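Local coordinates for protein malonyl CoA-ACP transacylase (Xanthomonas oryzae pv. oryzae, PDB 3K89) that probably transfers the malonyl group of malonyl-CoA to holo acyl carrier protein, a step that feeds bacterial fatty acid synthesis, at residues 131-136 / 176-181; 117-122 / 250-255; 77-82 / 306-311. One frame throughout, in Å; residues are numbered along the deposited sequence.

Contact 1: 131-136 / 176-181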
ATOM      1  N   VAL A 131     -10.388  -7.692  18.156  1.00 24.43           N
ATOM      2  CA  VAL A 131      -9.332  -7.026  18.937  1.00 22.56           C
ATOM      3  C   VAL A 131      -8.980  -5.628  18.412  1.00 21.23           C
ATOM      4  O   VAL A 131      -8.832  -4.676  19.189  1.00 19.87           O
ATOM      5  CB  VAL A 131      -8.025  -7.897  19.001  1.00 22.63           C
ATOM      6  CG1 VAL A 131      -6.819  -7.093  19.519  1.00 23.00           C
ATOM      7  CG2 VAL A 131      -8.251  -9.144  19.847  1.00 23.26           C
ATOM      8  N   GLY A 132      -8.804  -5.521  17.098  1.00 19.88           N
ATOM      9  CA  GLY A 132      -8.298  -4.285  16.506  1.00 18.88           C
ATOM     10  C   GLY A 132      -9.326  -3.489  15.735  1.00 18.35           C
ATOM     11  O   GLY A 132     -10.404  -3.986  15.409  1.00 18.96           O
ATOM     12  N   ALA A 133      -8.983  -2.239  15.434  1.00 17.03           N
ATOM     13  CA  ALA A 133      -9.812  -1.389  14.604  1.00 16.17           C
ATOM     14  C   ALA A 133      -8.957  -0.327  13.960  1.00 15.86           C
ATOM     15  O   ALA A 133      -7.863  -0.016  14.454  1.00 15.27           O
ATOM     16  CB  ALA A 133     -10.982  -0.736  15.430  1.00 16.28           C
ATOM     17  N   MET A 134      -9.447   0.172  12.833  1.00 15.73           N
ATOM     18  CA  MET A 134      -8.892   1.352  12.172  1.00 16.29           C
ATOM     19  C   MET A 134     -10.002   2.313  11.816  1.00 16.70           C
ATOM     20  O   MET A 134     -11.113   1.887  11.543  1.00 16.86           O
ATOM     21  CB  MET A 134      -8.175   0.956  10.887  1.00 16.43           C
ATOM     22  CG  MET A 134      -7.156  -0.135  11.080  1.00 17.77           C
ATOM     23  SD  MET A 134      -5.582   0.494  11.677  1.00 26.32           S
ATOM     24  CE  MET A 134      -4.756   1.208  10.233  1.00 20.25           C
ATOM     25  N   ALA A 135      -9.696   3.611  11.811  1.00 16.99           N
ATOM     26  CA  ALA A 135     -10.673   4.623  11.435  1.00 17.13           C
ATOM     27  C   ALA A 135     -10.047   5.759  10.646  1.00 17.50           C
ATOM     28  O   ALA A 135      -8.958   6.231  10.966  1.00 17.31           O
ATOM     29  CB  ALA A 135     -11.387   5.189  12.696  1.00 16.97           C
ATOM     30  N   ALA A 136     -10.747   6.207   9.613  1.00 18.01           N
ATOM     31  CA  ALA A 136     -10.280   7.363   8.866  1.00 18.97           C
ATOM     32  C   ALA A 136     -10.882   8.615   9.486  1.00 19.69           C
ATOM     33  O   ALA A 136     -12.078   8.642   9.828  1.00 20.66           O
ATOM     34  CB  ALA A 136     -10.672   7.243   7.401  1.00 19.09           C
ATOM     35  N   ALA A 176     -11.387  -0.714  21.424  1.00 15.27           N
ATOM     36  CA  ALA A 176     -12.004   0.148  22.454  1.00 15.34           C
ATOM     37  C   ALA A 176     -11.344   1.515  22.459  1.00 14.99           C
ATOM     38  O   ALA A 176     -12.010   2.521  22.626  1.00 14.80           O
ATOM     39  CB  ALA A 176     -11.889  -0.489  23.825  1.00 15.40           C
ATOM     40  N   ALA A 177     -10.033   1.542  22.218  1.00 14.32           N
ATOM     41  CA  ALA A 177      -9.291   2.795  22.213  1.00 14.38           C
ATOM     42  C   ALA A 177      -9.571   3.646  20.976  1.00 14.61           C
ATOM     43  O   ALA A 177      -9.640   4.872  21.074  1.00 13.52           O
ATOM     44  CB  ALA A 177      -7.786   2.528  22.373  1.00 14.54           C
ATOM     45  N   VAL A 178      -9.732   3.000  19.813  1.00 14.26           N
ATOM     46  CA  VAL A 178     -10.129   3.704  18.605  1.00 15.24           C
ATOM     47  C   VAL A 178     -11.528   4.307  18.836  1.00 15.63           C
ATOM     48  O   VAL A 178     -11.770   5.470  18.521  1.00 15.11           O
ATOM     49  CB  VAL A 178     -10.079   2.763  17.351  1.00 15.33           C
ATOM     50  CG1 VAL A 178     -10.687   3.438  16.133  1.00 17.16           C
ATOM     51  CG2 VAL A 178      -8.630   2.360  17.075  1.00 15.30           C
ATOM     52  N   ASP A 179     -12.421   3.530  19.444  1.00 16.60           N
ATOM     53  CA  ASP A 179     -13.768   4.036  19.720  1.00 17.91           C
ATOM     54  C   ASP A 179     -13.730   5.209  20.698  1.00 18.49           C
ATOM     55  O   ASP A 179     -14.447   6.195  20.494  1.00 20.27           O
ATOM     56  CB  ASP A 179     -14.713   2.930  20.196  1.00 18.26           C
ATOM     57  CG  ASP A 179     -15.274   2.098  19.054  1.00 20.88           C
ATOM     58  OD1 ASP A 179     -15.204   2.534  17.880  1.00 22.48           O
ATOM     59  OD2 ASP A 179     -15.798   1.000  19.330  1.00 23.39           O
ATOM     60  N   ARG A 180     -12.891   5.130  21.732  1.00 18.36           N
ATOM     61  CA  ARG A 180     -12.703   6.276  22.634  1.00 18.05           C
ATOM     62  C   ARG A 180     -12.174   7.514  21.892  1.00 18.79           C
ATOM     63  O   ARG A 180     -12.660   8.630  22.107  1.00 18.66           O
ATOM     64  CB  ARG A 180     -11.821   5.938  23.831  1.00 17.52           C
ATOM     65  CG  ARG A 180     -12.457   4.987  24.856  1.00 17.33           C
ATOM     66  CD  ARG A 180     -11.605   4.902  26.106  1.00 14.05           C
ATOM     67  NE  ARG A 180     -10.228   4.446  25.883  1.00 16.65           N
ATOM     68  CZ  ARG A 180      -9.841   3.176  25.924  1.00 15.93           C
ATOM     69  NH1 ARG A 180     -10.730   2.206  26.140  1.00 17.17           N
ATOM     70  NH2 ARG A 180      -8.563   2.865  25.727  1.00 17.04           N
ATOM     71  N   ALA A 181     -11.202   7.322  20.999  1.00 18.84           N
ATOM     72  CA  ALA A 181     -10.690   8.435  20.204  1.00 19.72           C
ATOM     73  C   ALA A 181     -11.785   9.069  19.347  1.00 20.52           C
ATOM     74  O   ALA A 181     -11.866  10.296  19.239  1.00 20.43           O
ATOM     75  CB  ALA A 181      -9.500   7.992  19.342  1.00 19.33           C
TER
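A133 meets V178 first: its methyl carbon points at the helix, and A133 CB lies 4.1 Å from V178 CB. The carbonyl of the same residue adds to the contact, since A133 O sits 3.6 Å from V178 CG2, so one valine branch rests against strand backbone instead of a side chain. M134 turns to the opposite face of the strand, where its side chain packs on A161, V170, L196 and V198. This alternation is that of an extended strand, and it gives A133 and A135 to one face of the small mixed sheet, on which helix 175-187 packs. In the malonyltransferase fold this sheet belongs to the smaller, ferredoxin-like subdomain; the helix touches strands 132-138, 158-165 and 168-172, V178 itself reaching V158 of strand 158-165, two strands away. A135, two residues on, again faces the helix, and its CB approaches V178 CG1 to 3.9 Å. The two methyls of V178 therefore part along the strand: CG1, anti to the backbone N (chi1 172°), goes to A135, while CG2, beside that N, goes to the A133 carbonyl. With only methyls on this face of the segment, helix and strand lie close, the CA atoms of A133 and V178 6.5 Å apart. A135 also touches I171 on the adjacent strand and L182 one helical turn beyond V178.

Contact 2: 117-122 / 250-255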
ATOM      1  N   ARG A 117       1.680 -12.900   1.630  1.00 11.61           N
ATOM      2  CA  ARG A 117       0.733 -13.843   2.244  1.00 12.60           C
ATOM      3  C   ARG A 117       1.133 -14.067   3.716  1.00 12.61           C
ATOM      4  O   ARG A 117       0.273 -13.990   4.612  1.00 12.90           O
ATOM      5  CB  ARG A 117       0.678 -15.172   1.472  1.00 12.90           C
ATOM      6  CG  ARG A 117      -0.199 -16.249   2.162  1.00 15.86           C
ATOM      7  CD  ARG A 117      -1.514 -16.434   1.466  1.00 19.27           C
ATOM      8  NE  ARG A 117      -2.455 -17.266   2.236  1.00 20.34           N
ATOM      9  CZ  ARG A 117      -2.651 -18.574   2.058  1.00 19.52           C
ATOM     10  NH1 ARG A 117      -1.972 -19.253   1.140  1.00 20.93           N
ATOM     11  NH2 ARG A 117      -3.545 -19.211   2.822  1.00 20.52           N
ATOM     12  N   LEU A 118       2.424 -14.296   3.961  1.00 12.26           N
ATOM     13  CA  LEU A 118       2.937 -14.444   5.332  1.00 12.46           C
ATOM     14  C   LEU A 118       2.725 -13.166   6.130  1.00 12.56           C
ATOM     15  O   LEU A 118       2.264 -13.216   7.274  1.00 12.49           O
ATOM     16  CB  LEU A 118       4.413 -14.837   5.358  1.00 13.06           C
ATOM     17  CG  LEU A 118       4.781 -16.226   4.844  1.00 15.05           C
ATOM     18  CD1 LEU A 118       6.282 -16.417   4.975  1.00 15.81           C
ATOM     19  CD2 LEU A 118       4.018 -17.325   5.599  1.00 16.73           C
ATOM     20  N   ARG A 119       3.027 -12.014   5.520  1.00 11.51           N
ATOM     21  CA  ARG A 119       2.827 -10.728   6.201  1.00 11.00           C
ATOM     22  C   ARG A 119       1.384 -10.578   6.701  1.00 11.35           C
ATOM     23  O   ARG A 119       1.155 -10.268   7.882  1.00 11.93           O
ATOM     24  CB  ARG A 119       3.206  -9.559   5.260  1.00 10.54           C
ATOM     25  CG  ARG A 119       3.089  -8.150   5.875  1.00 10.42           C
ATOM     26  CD  ARG A 119       3.655  -7.139   4.873  1.00  9.84           C
ATOM     27  NE  ARG A 119       3.558  -5.735   5.305  1.00  8.52           N
ATOM     28  CZ  ARG A 119       2.513  -4.936   5.076  1.00  8.55           C
ATOM     29  NH1 ARG A 119       1.425  -5.410   4.479  1.00  8.89           N
ATOM     30  NH2 ARG A 119       2.553  -3.649   5.457  1.00  9.97           N
ATOM     31  N   GLY A 120       0.416 -10.842   5.832  1.00 10.86           N
ATOM     32  CA  GLY A 120      -0.994 -10.806   6.201  1.00 11.61           C
ATOM     33  C   GLY A 120      -1.329 -11.797   7.300  1.00 12.53           C
ATOM     34  O   GLY A 120      -2.046 -11.453   8.222  1.00 13.22           O
ATOM     35  N   GLN A 121      -0.785 -13.009   7.209  1.00 13.38           N
ATOM     36  CA  GLN A 121      -1.027 -14.020   8.258  1.00 13.91           C
ATOM     37  C   GLN A 121      -0.523 -13.571   9.625  1.00 14.14           C
ATOM     38  O   GLN A 121      -1.223 -13.706  10.643  1.00 14.06           O
ATOM     39  CB  GLN A 121      -0.406 -15.370   7.864  1.00 13.95           C
ATOM     40  CG  GLN A 121      -1.188 -16.072   6.763  1.00 16.02           C
ATOM     41  CD  GLN A 121      -0.521 -17.367   6.264  1.00 18.58           C
ATOM     42  OE1 GLN A 121       0.633 -17.658   6.582  1.00 22.02           O
ATOM     43  NE2 GLN A 121      -1.261 -18.139   5.470  1.00 20.32           N
ATOM     44  N   PHE A 122       0.691 -13.033   9.660  1.00 13.17           N
ATOM     45  CA  PHE A 122       1.281 -12.609  10.923  1.00 13.80           C
ATOM     46  C   PHE A 122       0.464 -11.468  11.501  1.00 13.82           C
ATOM     47  O   PHE A 122       0.231 -11.432  12.715  1.00 14.04           O
ATOM     48  CB  PHE A 122       2.735 -12.152  10.768  1.00 13.70           C
ATOM     49  CG  PHE A 122       3.678 -13.210  10.227  1.00 15.28           C
ATOM     50  CD1 PHE A 122       3.475 -14.562  10.503  1.00 18.22           C
ATOM     51  CD2 PHE A 122       4.797 -12.838   9.484  1.00 17.82           C
ATOM     52  CE1 PHE A 122       4.363 -15.528   9.998  1.00 19.89           C
ATOM     53  CE2 PHE A 122       5.689 -13.791   8.988  1.00 17.75           C
ATOM     54  CZ  PHE A 122       5.474 -15.131   9.250  1.00 18.33           C
ATOM     55  N   VAL A 250      10.545  -4.000   8.306  1.00 10.06           N
ATOM     56  CA  VAL A 250      10.181  -4.441   9.658  1.00 10.69           C
ATOM     57  C   VAL A 250       9.542  -3.259  10.415  1.00 10.60           C
ATOM     58  O   VAL A 250       8.431  -3.370  10.960  1.00  9.75           O
ATOM     59  CB  VAL A 250      11.402  -4.996  10.416  1.00 10.78           C
ATOM     60  CG1 VAL A 250      11.066  -5.180  11.923  1.00 11.84           C
ATOM     61  CG2 VAL A 250      11.825  -6.328   9.805  1.00 11.38           C
ATOM     62  N   GLU A 251      10.245  -2.128  10.441  1.00 10.47           N
ATOM     63  CA  GLU A 251       9.749  -0.922  11.091  1.00 11.25           C
ATOM     64  C   GLU A 251       8.445  -0.440  10.484  1.00 11.13           C
ATOM     65  O   GLU A 251       7.576   0.044  11.215  1.00 10.82           O
ATOM     66  CB  GLU A 251      10.787   0.185  11.025  1.00 12.09           C
ATOM     67  CG  GLU A 251      12.026  -0.130  11.823  1.00 13.64           C
ATOM     68  CD  GLU A 251      13.127   0.898  11.571  1.00 18.50           C
ATOM     69  OE1 GLU A 251      12.933   1.831  10.760  1.00 24.45           O
ATOM     70  OE2 GLU A 251      14.199   0.753  12.170  1.00 22.59           O
ATOM     71  N   GLN A 252       8.305  -0.562   9.156  1.00 10.26           N
ATOM     72  CA  GLN A 252       7.066  -0.178   8.480  1.00  9.86           C
ATOM     73  C   GLN A 252       5.835  -0.762   9.169  1.00 10.50           C
ATOM     74  O   GLN A 252       4.804  -0.093   9.262  1.00 11.29           O
ATOM     75  CB  GLN A 252       7.079  -0.647   7.012  1.00  9.06           C
ATOM     76  CG  GLN A 252       5.994   0.006   6.165  1.00  9.10           C
ATOM     77  CD  GLN A 252       5.381  -0.934   5.153  1.00  9.64           C
ATOM     78  OE1 GLN A 252       4.936  -2.030   5.507  1.00 11.07           O
ATOM     79  NE2 GLN A 252       5.323  -0.509   3.883  1.00  8.19           N
ATOM     80  N   LEU A 253       5.926  -2.013   9.631  1.00 10.25           N
ATOM     81  CA  LEU A 253       4.716  -2.726  10.043  1.00 10.86           C
ATOM     82  C   LEU A 253       4.056  -2.146  11.286  1.00 11.58           C
ATOM     83  O   LEU A 253       2.822  -2.218  11.433  1.00 11.54           O
ATOM     84  CB  LEU A 253       5.040  -4.207  10.263  1.00 11.21           C
ATOM     85  CG  LEU A 253       3.833  -5.135  10.130  1.00 10.99           C
ATOM     86  CD1 LEU A 253       3.409  -5.279   8.681  1.00 12.30           C
ATOM     87  CD2 LEU A 253       4.108  -6.495  10.727  1.00 12.13           C
ATOM     88  N   TYR A 254       4.864  -1.579  12.176  1.00 11.63           N
ATOM     89  CA  TYR A 254       4.347  -1.099  13.475  1.00 11.64           C
ATOM     90  C   TYR A 254       4.431   0.411  13.637  1.00 11.71           C
ATOM     91  O   TYR A 254       4.030   0.950  14.672  1.00 12.08           O
ATOM     92  CB  TYR A 254       5.026  -1.810  14.656  1.00 11.74           C
ATOM     93  CG  TYR A 254       6.527  -1.640  14.766  1.00 11.64           C
ATOM     94  CD1 TYR A 254       7.381  -2.574  14.199  1.00 12.73           C
ATOM     95  CD2 TYR A 254       7.088  -0.566  15.465  1.00 13.35           C
ATOM     96  CE1 TYR A 254       8.767  -2.453  14.311  1.00 12.35           C
ATOM     97  CE2 TYR A 254       8.478  -0.426  15.583  1.00 15.73           C
ATOM     98  CZ  TYR A 254       9.308  -1.376  15.003  1.00 15.62           C
ATOM     99  OH  TYR A 254      10.685  -1.266  15.101  1.00 18.01           O
ATOM    100  N   LEU A 255       4.938   1.088  12.611  1.00 11.44           N
ATOM    101  CA  LEU A 255       5.022   2.550  12.603  1.00 11.77           C
ATOM    102  C   LEU A 255       4.131   3.147  11.508  1.00 11.77           C
ATOM    103  O   LEU A 255       3.753   2.460  10.568  1.00 10.93           O
ATOM    104  CB  LEU A 255       6.482   2.988  12.452  1.00 11.66           C
ATOM    105  CG  LEU A 255       7.379   2.658  13.651  1.00 12.32           C
ATOM    106  CD1 LEU A 255       8.826   2.963  13.352  1.00 13.99           C
ATOM    107  CD2 LEU A 255       6.912   3.399  14.919  1.00 12.12           C
TER
HETATM  108  O   HOH W   1       6.037  -4.310   6.460  1.00  9.71           O
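Next to the predicted active-site pair S94 and H203, the guanidinium of R119 on helix 109-126 reaches the side chains of Q252 and L253 on segment 250-255. R119 NH2 donates to Q252 OE1 over 2.9 Å in a bent hydrogen bond, with an N-H...O angle of 139°. The amide oxygen lies near the guanidinium edge but out of its plane, and the two flat groups are turned 67° apart where the side chains cross. A water completes a small ring: it accepts from R119 NE at 3.1 Å, in the guanidinium plane, and donates to Q252 OE1 at 2.7 Å. The same amide oxygen thus takes two donors, R119 NH2 and the water. L253 supplies the apolar part, its CD1 lying over one guanidinium face, 3.4 Å from R119 NE. An R119 chain stretched out from CG to NE, with CG anti to the backbone N (chi1 -178°), spans the gap between the two segments, whose closest CA atoms, those of R119 and L253, are 9.1 Å apart. R119 has further partners: NH1 donates to Q65 OE1 and NH2 is also bonded to S94 OG. Q252 reaches the same neighbourhood, its NE2 donating to the S94 carbonyl and its backbone O accepting from H203 ND1. These bonds tie the position of the arginine to both predicted catalytic residues. Such a buried arginine, beside the serine of what is consistent with a GxSxG nucleophile elbow, is a hallmark of malonyl-specific acyltransferases, where it is thought to bind the carboxylate of the malonyl group.

Contact 3: 77-82 / 306-311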
ATOM      1  N   ARG A  77       4.163  -4.836 -15.549  1.00 13.36           N
ATOM      2  CA  ARG A  77       4.710  -5.619 -16.669  1.00 14.08           C
ATOM      3  C   ARG A  77       4.087  -5.193 -17.992  1.00 15.31           C
ATOM      4  O   ARG A  77       4.777  -5.145 -19.021  1.00 15.55           O
ATOM      5  CB  ARG A  77       4.549  -7.114 -16.418  1.00 13.88           C
ATOM      6  CG  ARG A  77       5.492  -7.608 -15.321  1.00 12.90           C
ATOM      7  CD  ARG A  77       5.266  -9.074 -15.029  1.00 12.90           C
ATOM      8  NE  ARG A  77       6.273  -9.614 -14.104  1.00 12.70           N
ATOM      9  CZ  ARG A  77       6.332 -10.899 -13.751  1.00 13.40           C
ATOM     10  NH1 ARG A  77       5.432 -11.768 -14.220  1.00 14.94           N
ATOM     11  NH2 ARG A  77       7.262 -11.325 -12.903  1.00 14.66           N
ATOM     12  N   LEU A  78       2.809  -4.829 -17.943  1.00 15.54           N
ATOM     13  CA  LEU A  78       2.109  -4.331 -19.128  1.00 16.67           C
ATOM     14  C   LEU A  78       2.722  -3.027 -19.615  1.00 17.50           C
ATOM     15  O   LEU A  78       3.095  -2.916 -20.791  1.00 17.80           O
ATOM     16  CB  LEU A  78       0.612  -4.164 -18.833  1.00 16.37           C
ATOM     17  CG  LEU A  78      -0.287  -3.584 -19.931  1.00 18.23           C
ATOM     18  CD1 LEU A  78      -0.220  -4.412 -21.211  1.00 19.67           C
ATOM     19  CD2 LEU A  78      -1.729  -3.488 -19.419  1.00 17.83           C
ATOM     20  N   TRP A  79       2.821  -2.046 -18.715  1.00 17.09           N
ATOM     21  CA  TRP A  79       3.403  -0.744 -19.028  1.00 18.68           C
ATOM     22  C   TRP A  79       4.806  -0.907 -19.592  1.00 20.09           C
ATOM     23  O   TRP A  79       5.132  -0.335 -20.638  1.00 20.29           O
ATOM     24  CB  TRP A  79       3.473   0.107 -17.760  1.00 18.36           C
ATOM     25  CG  TRP A  79       3.989   1.485 -17.991  1.00 18.28           C
ATOM     26  CD1 TRP A  79       5.284   1.905 -17.900  1.00 18.75           C
ATOM     27  CD2 TRP A  79       3.218   2.638 -18.347  1.00 18.21           C
ATOM     28  NE1 TRP A  79       5.362   3.249 -18.164  1.00 19.31           N
ATOM     29  CE2 TRP A  79       4.107   3.720 -18.447  1.00 18.44           C
ATOM     30  CE3 TRP A  79       1.853   2.857 -18.587  1.00 19.56           C
ATOM     31  CZ2 TRP A  79       3.686   5.014 -18.784  1.00 19.98           C
ATOM     32  CZ3 TRP A  79       1.431   4.146 -18.911  1.00 19.97           C
ATOM     33  CH2 TRP A  79       2.347   5.205 -19.013  1.00 19.23           C
ATOM     34  N   THR A  80       5.624  -1.697 -18.902  1.00 21.26           N
ATOM     35  CA  THR A  80       7.023  -1.842 -19.284  1.00 23.77           C
ATOM     36  C   THR A  80       7.167  -2.568 -20.635  1.00 25.22           C
ATOM     37  O   THR A  80       8.054  -2.215 -21.423  1.00 26.39           O
ATOM     38  CB  THR A  80       7.903  -2.438 -18.141  1.00 23.82           C
ATOM     39  OG1 THR A  80       7.368  -3.685 -17.695  1.00 25.92           O
ATOM     40  CG2 THR A  80       7.948  -1.489 -16.960  1.00 24.40           C
ATOM     41  N   ALA A  81       6.281  -3.527 -20.923  1.00 26.00           N
ATOM     42  CA  ALA A  81       6.272  -4.201 -22.235  1.00 27.83           C
ATOM     43  C   ALA A  81       5.796  -3.280 -23.358  1.00 29.08           C
ATOM     44  O   ALA A  81       6.323  -3.342 -24.485  1.00 29.90           O
ATOM     45  CB  ALA A  81       5.420  -5.450 -22.208  1.00 27.15           C
ATOM     46  N   GLN A  82       4.806  -2.433 -23.060  1.00 30.44           N
ATOM     47  CA  GLN A  82       4.215  -1.541 -24.070  1.00 32.10           C
ATOM     48  C   GLN A  82       4.996  -0.247 -24.302  1.00 33.24           C
ATOM     49  O   GLN A  82       4.480   0.699 -24.921  1.00 34.02           O
ATOM     50  CB  GLN A  82       2.736  -1.260 -23.769  1.00 32.11           C
ATOM     51  CG  GLN A  82       1.850  -2.479 -23.945  1.00 33.10           C
ATOM     52  CD  GLN A  82       0.441  -2.135 -24.398  1.00 34.63           C
ATOM     53  OE1 GLN A  82      -0.200  -1.242 -23.852  1.00 36.42           O
ATOM     54  NE2 GLN A  82      -0.052  -2.859 -25.394  1.00 34.46           N
ATOM     55  N   ALA A 306      -4.699   3.684 -21.325  1.00 17.65           N
ATOM     56  CA  ALA A 306      -4.434   4.240 -22.657  1.00 18.03           C
ATOM     57  C   ALA A 306      -4.179   5.732 -22.599  1.00 18.01           C
ATOM     58  O   ALA A 306      -3.318   6.248 -23.318  1.00 17.68           O
ATOM     59  CB  ALA A 306      -5.590   3.946 -23.617  1.00 18.04           C
ATOM     60  N   GLY A 307      -4.918   6.420 -21.730  1.00 17.60           N
ATOM     61  CA  GLY A 307      -4.779   7.865 -21.555  1.00 18.16           C
ATOM     62  C   GLY A 307      -3.402   8.268 -21.057  1.00 19.23           C
ATOM     63  O   GLY A 307      -2.817   9.236 -21.537  1.00 19.16           O
ATOM     64  N   ALA A 308      -2.894   7.526 -20.069  1.00 19.46           N
ATOM     65  CA  ALA A 308      -1.572   7.767 -19.508  1.00 21.01           C
ATOM     66  C   ALA A 308      -0.507   7.400 -20.533  1.00 22.19           C
ATOM     67  O   ALA A 308       0.437   8.154 -20.737  1.00 22.59           O
ATOM     68  CB  ALA A 308      -1.382   6.934 -18.243  1.00 20.23           C
ATOM     69  N   LEU A 309      -0.658   6.238 -21.158  1.00 23.88           N
ATOM     70  CA  LEU A 309       0.305   5.767 -22.156  1.00 26.68           C
ATOM     71  C   LEU A 309       0.460   6.786 -23.277  1.00 28.32           C
ATOM     72  O   LEU A 309       1.562   6.970 -23.796  1.00 29.18           O
ATOM     73  CB  LEU A 309      -0.086   4.386 -22.713  1.00 26.32           C
ATOM     74  CG  LEU A 309       0.996   3.584 -23.446  1.00 27.59           C
ATOM     75  CD1 LEU A 309       2.166   3.260 -22.513  1.00 26.54           C
ATOM     76  CD2 LEU A 309       0.417   2.306 -24.058  1.00 26.93           C
ATOM     77  N   ASP A 310      -0.635   7.464 -23.624  1.00 30.23           N
ATOM     78  CA  ASP A 310      -0.624   8.477 -24.683  1.00 31.95           C
ATOM     79  C   ASP A 310      -0.044   9.811 -24.229  1.00 32.89           C
ATOM     80  O   ASP A 310       0.802  10.382 -24.920  1.00 33.36           O
ATOM     81  CB  ASP A 310      -2.020   8.700 -25.258  1.00 32.11           C
ATOM     82  CG  ASP A 310      -2.006   9.600 -26.476  1.00 33.76           C
ATOM     83  OD1 ASP A 310      -2.302  10.805 -26.322  1.00 35.44           O
ATOM     84  OD2 ASP A 310      -1.684   9.108 -27.580  1.00 35.07           O
ATOM     85  N   ALA A 311      -0.495  10.299 -23.071  1.00 33.83           N
ATOM     86  CA  ALA A 311      -0.073  11.605 -22.548  1.00 34.62           C
ATOM     87  C   ALA A 311       1.414  11.670 -22.185  1.00 35.38           C
ATOM     88  O   ALA A 311       2.010  12.756 -22.187  1.00 35.36           O
ATOM     89  CB  ALA A 311      -0.936  12.012 -21.353  1.00 34.68           C
TER
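L309 and W79 share most of the buried surface. The leucine methyl CD1 stands over one face of the indole in a CH-pi contact, 3.9 Å from the centroid of the six-membered ring and 17° off the ring normal. Within that ring CD1 is nearest W79 CZ3, at 3.8 Å. A chi1 of -163° places L309 CG anti to the backbone N, which brings CD1 over the indole; the two side chains run past each other in opposite directions. The benzo edge of W79 meanwhile runs up against the helix backbone: W79 CZ3 is 3.7 Å from L309 N, and W79 CH2 is 3.9 Å from A308 C, which lies in the ring plane. A308 adds its methyl, with CB 4.0 Å from W79 CZ3. Q82, just past the end of helix 61-81, meets the second methyl of the leucine. Its OE1 lies 3.6 Å from L309 CD2, the side chains crossing at about a right angle, while that oxygen has its hydrogen bond with Y305 OH one turn earlier on the same helix as L309. The indole is fixed at its far end too, W79 NE1 donating to the carbonyl of Q85. Between the end of helix 61-81 and helix 302-311, W79 also meets F8 of strand 6-10 edge-to-face and touches L299, while A308 packs on L299 and R297 of strand 295-298, the outer strand of the parallel sheet.

Along the chain the contacts nest: contact 3 closes the widest loop, contact 2 lies inside it and contact 1 inside that. Contacts 1 and 3 are about 40 Å apart between centres, on opposite sides of the chain's centre; contact 2 is about 19 Å from contact 1 and 31 Å from contact 3. Contact 1 belongs to the small mixed-sheet subdomain and contact 3 to the flank of the parallel sheet in the large one. Helix 109-126 of contact 2 leads directly into strand 132-138 of contact 1. Contact 2 alone borders the predicted catalytic residues; contact 1 sets a helix on a sheet and contact 3 joins two helices, both far out from the centre.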